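Local coordinates for uncharacterized protein Atu1735 (Agrobacterium tumefaciens str., PDB 2PPX) that is of unknown function but belongs by its fold to the XRE-like helix-turn-helix proteins and so probably binds DNA as a transcriptional regulator, at the interface of chains A and B and the interface of chains A and C. Residues are numbered along the deposited sequence; one frame, centred on the assembly and turned at random. Chains: chain A/B/C, Uncharacterized protein Atu1735.

Contact 1: the interface of chains A and B. Residues chain A 56-59, 62; chain B 58-59, 62, 67-68.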
loop_
_atom_site.group_PDB
_atom_site.type_symbol
_atom_site.label_atom_id
_atom_site.label_comp_id
_atom_site.label_asym_id
_atom_site.label_seq_id
_atom_site.Cartn_x
_atom_site.Cartn_y
_atom_site.Cartn_z
ATOM N N PRO A 56 8.265 6.695 -4.098
ATOM C CA PRO A 56 8.850 7.410 -2.935
ATOM C C PRO A 56 10.157 6.706 -2.522
ATOM O O PRO A 56 10.289 5.489 -2.638
ATOM C CB PRO A 56 7.760 7.285 -1.847
ATOM C CG PRO A 56 6.488 7.039 -2.620
ATOM C CD PRO A 56 6.905 6.191 -3.825
ATOM N N LEU A 57 11.151 7.498 -2.169
ATOM C CA LEU A 57 12.508 7.013 -2.020
ATOM C C LEU A 57 12.653 5.952 -0.904
ATOM O O LEU A 57 13.404 5.018 -1.066
ATOM C CB LEU A 57 13.414 8.208 -1.723
ATOM C CG LEU A 57 14.902 7.987 -1.550
ATOM C CD1 LEU A 57 15.545 7.250 -2.799
ATOM C CD2 LEU A 57 15.548 9.344 -1.285
ATOM N N GLY A 58 11.959 6.133 0.217
ATOM C CA GLY A 58 12.031 5.179 1.321
ATOM C C GLY A 58 11.480 3.830 0.909
ATOM O O GLY A 58 12.098 2.813 1.157
ATOM N N THR A 59 10.323 3.824 0.253
ATOM C CA THR A 59 9.810 2.552 -0.196
ATOM C C THR A 59 10.683 1.872 -1.293
ATOM O O THR A 59 10.844 0.648 -1.246
ATOM C CB THR A 59 8.282 2.587 -0.455
ATOM O OG1 THR A 59 7.767 1.259 -0.351
ATOM C CG2 THR A 59 7.936 3.192 -1.817
ATOM N N ASP A 62 13.223 0.282 0.726
ATOM C CA ASP A 62 12.689 -0.930 1.368
ATOM C C ASP A 62 12.663 -2.100 0.382
ATOM O O ASP A 62 13.028 -3.213 0.753
ATOM C CB ASP A 62 11.278 -0.746 1.913
ATOM C CG ASP A 62 11.225 0.048 3.198
ATOM O OD1 ASP A 62 12.238 0.118 3.960
ATOM O OD2 ASP A 62 10.098 0.558 3.487
ATOM N N GLY B 58 12.028 2.341 5.524
ATOM C CA GLY B 58 11.955 3.295 4.420
ATOM C C GLY B 58 10.600 3.970 4.376
ATOM O O GLY B 58 10.521 5.178 4.257
ATOM N N THR B 59 9.531 3.190 4.499
ATOM C CA THR B 59 8.234 3.822 4.515
ATOM C C THR B 59 7.987 4.723 5.762
ATOM O O THR B 59 7.386 5.792 5.609
ATOM C CB THR B 59 7.092 2.845 4.135
ATOM O OG1 THR B 59 5.985 3.599 3.642
ATOM C CG2 THR B 59 6.663 1.965 5.311
ATOM N N ASP B 62 9.611 7.785 4.739
ATOM C CA ASP B 62 8.778 8.514 3.770
ATOM C C ASP B 62 7.662 9.280 4.482
ATOM O O ASP B 62 7.398 10.429 4.136
ATOM C CB ASP B 62 8.132 7.603 2.733
ATOM C CG ASP B 62 9.091 7.129 1.664
ATOM O OD1 ASP B 62 10.142 7.788 1.397
ATOM O OD2 ASP B 62 8.733 6.095 1.020
ATOM N N ARG B 67 7.114 12.372 2.121
ATOM C CA ARG B 67 7.285 11.834 0.766
ATOM C C ARG B 67 6.124 10.963 0.354
ATOM O O ARG B 67 5.921 10.702 -0.828
ATOM C CB ARG B 67 8.595 11.069 0.656
ATOM C CG ARG B 67 9.774 12.002 0.823
ATOM C CD ARG B 67 10.945 11.352 0.254
ATOM N NE ARG B 67 11.869 10.850 1.244
ATOM C CZ ARG B 67 13.131 11.282 1.338
ATOM N NH1 ARG B 67 13.604 12.221 0.504
ATOM N NH2 ARG B 67 13.931 10.765 2.262
ATOM N N SER B 68 5.372 10.502 1.341
ATOM C CA SER B 68 4.147 9.764 1.082
ATOM C C SER B 68 3.349 9.856 2.385
ATOM O O SER B 68 3.860 10.346 3.398
ATOM C CB SER B 68 4.434 8.289 0.719
ATOM O OG SER B 68 4.967 7.665 1.867
#
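One face of the B:Arg67 guanidinium carries a methyl group of A:Leu57, CD2, set toward the rim of the flat group and 3.9 Å from NH1. The interface joins the starts of the recognition helices, 57-64, of two helix-turn-helix copies. Leucine and arginine run side by side in the same direction, so one methyl rests against the rim of the flat guanidinium face in a purely van der Waals contact. The other flat group, the carboxylate of B:Asp62, is met at OD1 on the syn lone pair by the amide A:Gly58 N, at 2.7 Å. Its OD2 is approached from above the plane, 35° out of it, by A:Thr59 N at 2.9 Å. Both bonds are somewhat bent, 144° and 141° at the hydrogen.

The amides held here belong to the first turn of the helix. An aspartate from the partner chain thus caps the helix start, where the dipole would favour its negative charge. CG of B:Asp62 stands anti to the carbonyl carbon, beside the backbone N, which sends the carboxylate toward the other chain. B:Arg67, bent at chi3, brings NE to 3.5 Å from OD1 of B:Asp62 in a salt bridge within its own chain that may further stabilise the anion.

The two-fold axis repeats the cap with A:Asp62 on B:Gly58 and B:Thr59. Glycine suits the crossing point, since with no side chain in the way CA of A:Gly58 comes to 3.6 Å from CA of B:Gly58. Beside the carboxylate the ring of A:Pro56 lays CB 3.3 Å from B:Asp62 OD2, while its CG faces CB of B:Ser68.

Contact 2: the interface of chains A and C. Residues chain A 53-56, 63, 73, 77, 92; chain C 72-73, 76-77, 80.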
loop_
_atom_site.group_PDB
_atom_site.type_symbol
_atom_site.label_atom_id
_atom_site.label_comp_id
_atom_site.label_asym_id
_atom_site.label_seq_id
_atom_site.Cartn_x
_atom_site.Cartn_y
_atom_site.Cartn_z
ATOM N N TYR A 53 10.445 7.949 -11.872
ATOM C CA TYR A 53 9.332 6.991 -11.911
ATOM C C TYR A 53 8.280 7.133 -10.814
ATOM O O TYR A 53 7.378 6.302 -10.720
ATOM C CB TYR A 53 9.874 5.544 -12.005
ATOM C CG TYR A 53 10.648 5.359 -13.287
ATOM C CD1 TYR A 53 10.000 5.413 -14.530
ATOM C CD2 TYR A 53 12.034 5.177 -13.270
ATOM C CE1 TYR A 53 10.716 5.274 -15.725
ATOM C CE2 TYR A 53 12.766 5.010 -14.470
ATOM C CZ TYR A 53 12.085 5.085 -15.686
ATOM O OH TYR A 53 12.747 4.961 -16.871
ATOM N N HIS A 54 8.382 8.206 -10.020
ATOM C CA HIS A 54 7.405 8.549 -8.979
ATOM C C HIS A 54 7.207 7.438 -7.951
ATOM O O HIS A 54 6.078 7.086 -7.590
ATOM C CB HIS A 54 6.076 8.992 -9.598
ATOM C CG HIS A 54 6.210 10.154 -10.544
ATOM N ND1 HIS A 54 5.292 11.172 -10.601
ATOM C CD2 HIS A 54 7.187 10.485 -11.418
ATOM C CE1 HIS A 54 5.673 12.065 -11.499
ATOM N NE2 HIS A 54 6.822 11.672 -12.011
ATOM N N ILE A 55 8.317 6.871 -7.502
ATOM C CA ILE A 55 8.289 5.882 -6.414
ATOM C C ILE A 55 8.983 6.535 -5.208
ATOM O O ILE A 55 10.140 6.903 -5.295
ATOM C CB ILE A 55 8.987 4.597 -6.808
ATOM C CG1 ILE A 55 8.260 3.942 -8.022
ATOM C CG2 ILE A 55 9.073 3.606 -5.611
ATOM C CD1 ILE A 55 9.092 2.930 -8.721
ATOM N N PRO A 56 8.265 6.695 -4.098
ATOM C CA PRO A 56 8.850 7.410 -2.935
ATOM C C PRO A 56 10.157 6.706 -2.522
ATOM O O PRO A 56 10.289 5.489 -2.638
ATOM C CB PRO A 56 7.760 7.285 -1.847
ATOM C CG PRO A 56 6.488 7.039 -2.620
ATOM C CD PRO A 56 6.905 6.191 -3.825
ATOM N N TRP A 63 12.197 -1.858 -0.836
ATOM C CA TRP A 63 12.109 -2.920 -1.828
ATOM C C TRP A 63 13.519 -3.474 -2.155
ATOM O O TRP A 63 13.727 -4.704 -2.192
ATOM C CB TRP A 63 11.380 -2.469 -3.100
ATOM C CG TRP A 63 9.944 -2.064 -2.916
ATOM C CD1 TRP A 63 9.137 -2.286 -1.813
ATOM C CD2 TRP A 63 9.148 -1.328 -3.852
ATOM N NE1 TRP A 63 7.905 -1.733 -2.034
ATOM C CE2 TRP A 63 7.869 -1.172 -3.280
ATOM C CE3 TRP A 63 9.387 -0.827 -5.136
ATOM C CZ2 TRP A 63 6.832 -0.487 -3.930
ATOM C CZ3 TRP A 63 8.351 -0.170 -5.796
ATOM C CH2 TRP A 63 7.093 0.008 -5.173
ATOM N N PRO A 73 -0.104 -3.836 -8.186
ATOM C CA PRO A 73 0.003 -2.731 -9.184
ATOM C C PRO A 73 1.440 -2.259 -9.329
ATOM O O PRO A 73 1.866 -1.968 -10.421
ATOM C CB PRO A 73 -0.889 -1.608 -8.582
ATOM C CG PRO A 73 -1.843 -2.341 -7.703
ATOM C CD PRO A 73 -1.004 -3.446 -7.073
ATOM N N TYR A 77 3.694 -2.184 -12.686
ATOM C CA TYR A 77 4.340 -0.916 -13.071
ATOM C C TYR A 77 5.849 -1.093 -13.354
ATOM O O TYR A 77 6.372 -0.561 -14.323
ATOM C CB TYR A 77 4.096 0.124 -11.961
ATOM C CG TYR A 77 4.714 1.488 -12.242
ATOM C CD1 TYR A 77 4.685 2.047 -13.524
ATOM C CD2 TYR A 77 5.292 2.222 -11.211
ATOM C CE1 TYR A 77 5.251 3.280 -13.769
ATOM C CE2 TYR A 77 5.853 3.464 -11.437
ATOM C CZ TYR A 77 5.827 3.990 -12.706
ATOM O OH TYR A 77 6.408 5.208 -12.937
ATOM N N LEU A 92 5.367 10.302 -17.924
ATOM C CA LEU A 92 5.189 10.928 -16.614
ATOM C C LEU A 92 5.565 12.410 -16.573
ATOM O O LEU A 92 5.212 13.102 -15.609
ATOM C CB LEU A 92 5.951 10.151 -15.524
ATOM C CG LEU A 92 5.502 8.719 -15.273
ATOM C CD1 LEU A 92 6.446 8.030 -14.279
ATOM C CD2 LEU A 92 4.061 8.680 -14.768
ATOM N N GLN C 72 1.434 6.671 -4.668
ATOM C CA GLN C 72 2.175 7.398 -5.722
ATOM C C GLN C 72 2.560 6.500 -6.909
ATOM O O GLN C 72 2.299 6.899 -8.072
ATOM C CB GLN C 72 3.362 8.242 -5.187
ATOM C CG GLN C 72 3.895 9.240 -6.257
ATOM C CD GLN C 72 5.188 10.022 -5.888
ATOM O OE1 GLN C 72 5.828 9.796 -4.848
ATOM N NE2 GLN C 72 5.553 10.975 -6.756
ATOM N N PRO C 73 3.137 5.287 -6.629
ATOM C CA PRO C 73 3.470 4.393 -7.776
ATOM C C PRO C 73 2.221 4.011 -8.555
ATOM O O PRO C 73 2.266 3.945 -9.760
ATOM C CB PRO C 73 4.098 3.144 -7.095
ATOM C CG PRO C 73 4.607 3.663 -5.794
ATOM C CD PRO C 73 3.547 4.663 -5.347
ATOM N N ALA C 76 1.173 6.889 -10.858
ATOM C CA ALA C 76 2.114 6.938 -11.995
ATOM C C ALA C 76 1.736 5.842 -13.000
ATOM O O ALA C 76 1.662 6.073 -14.204
ATOM C CB ALA C 76 3.531 6.772 -11.505
ATOM N N TYR C 77 1.458 4.649 -12.474
ATOM C CA TYR C 77 1.061 3.500 -13.310
ATOM C C TYR C 77 -0.224 3.784 -14.119
ATOM O O TYR C 77 -0.307 3.462 -15.296
ATOM C CB TYR C 77 0.893 2.263 -12.407
ATOM C CG TYR C 77 0.486 1.000 -13.156
ATOM C CD1 TYR C 77 1.033 0.689 -14.405
ATOM C CD2 TYR C 77 -0.419 0.109 -12.587
ATOM C CE1 TYR C 77 0.655 -0.454 -15.076
ATOM C CE2 TYR C 77 -0.800 -1.047 -13.241
ATOM C CZ TYR C 77 -0.263 -1.327 -14.473
ATOM O OH TYR C 77 -0.660 -2.458 -15.135
ATOM N N ILE C 80 0.436 5.844 -17.064
ATOM C CA ILE C 80 1.015 5.112 -18.191
ATOM C C ILE C 80 -0.053 4.351 -18.938
ATOM O O ILE C 80 -0.047 4.320 -20.174
ATOM C CB ILE C 80 2.123 4.088 -17.764
ATOM C CG1 ILE C 80 3.160 4.760 -16.866
ATOM C CG2 ILE C 80 2.756 3.482 -19.017
ATOM C CD1 ILE C 80 3.792 5.960 -17.465
#
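At the centre A:Tyr77 and C:Tyr77 slide past each other in opposite directions, their CB atoms 3.9 Å apart. Each ring lies over the start of the partner residue, with the backbone N of the opposite tyrosine 4.2 Å above the ring plane at its centre, so the phenols pack against helix backbone and not on one another. CG anti to the backbone N (chi1 -180°) swings each ring along the neighbouring helix 72-83. On that same face the carbonyl oxygen C:Pro73 O lies over the ring, 3.8 Å from A:Tyr77 CD2.

C:Ala76 sets its small CB over the phenol end of the same face, 3.8 Å from A:Tyr77 CZ; a methyl group lets phenol and helix close up. The hydroxyl OH of A:Tyr77 turns back into its own chain, where it donates a 2.7 Å hydrogen bond to the carbonyl A:Tyr53 O, from 30° above the carbonyl plane. That bond ties helix 72-83 to the end of helix 46-53 and fixes where the ring tip lies.

Farther out, A:Leu92 crosses C:Ile80 at about a right angle, with CD2 of the leucine 3.8 Å from CD1 of the isoleucine. On the opposite flank the rigid ring of C:Pro73 presents CG to A:Pro56 CD at 3.9 Å, the two rings crossing at about a right angle.

C:Gln72 forms the polar rim. Its CG rests on the carbonyl oxygen of A:His54, so the methylene stem packs while the amide, turned 65° from the imidazole, reaches outward; NE2 is 3.5 Å from A:His54 CB, and OE1 points toward A:Pro56. No hydrogen bond joins the chains among these residues. Shape and apolar burial appear to pair the copies about a two-fold axis, helix 72-83 against its twin, with the 54-56 turn and the end of helix 85-92 at the flanks, plausibly making a homodimer, although the structure alone does not prove it.

The C-alpha centres of contact 1 and contact 2 lie about 12 Å apart, and A:Pro56, in the turn just before helix 57-64, takes part in both. Contact 1 relies on polar capping of helix starts, contact 2 on apolar packing along helix 72-83, so one chain can hold two different partners at once, as in the deposited four-chain assembly. Because contact 1 occupies the start of the recognition helix, it would be expected to compete with DNA there and may reflect crystal packing. Contact 2 rests mainly on helix 72-83 and the 54-56 turn, meets the recognition helix near its end, at A:Trp63, and seems more compatible with DNA binding.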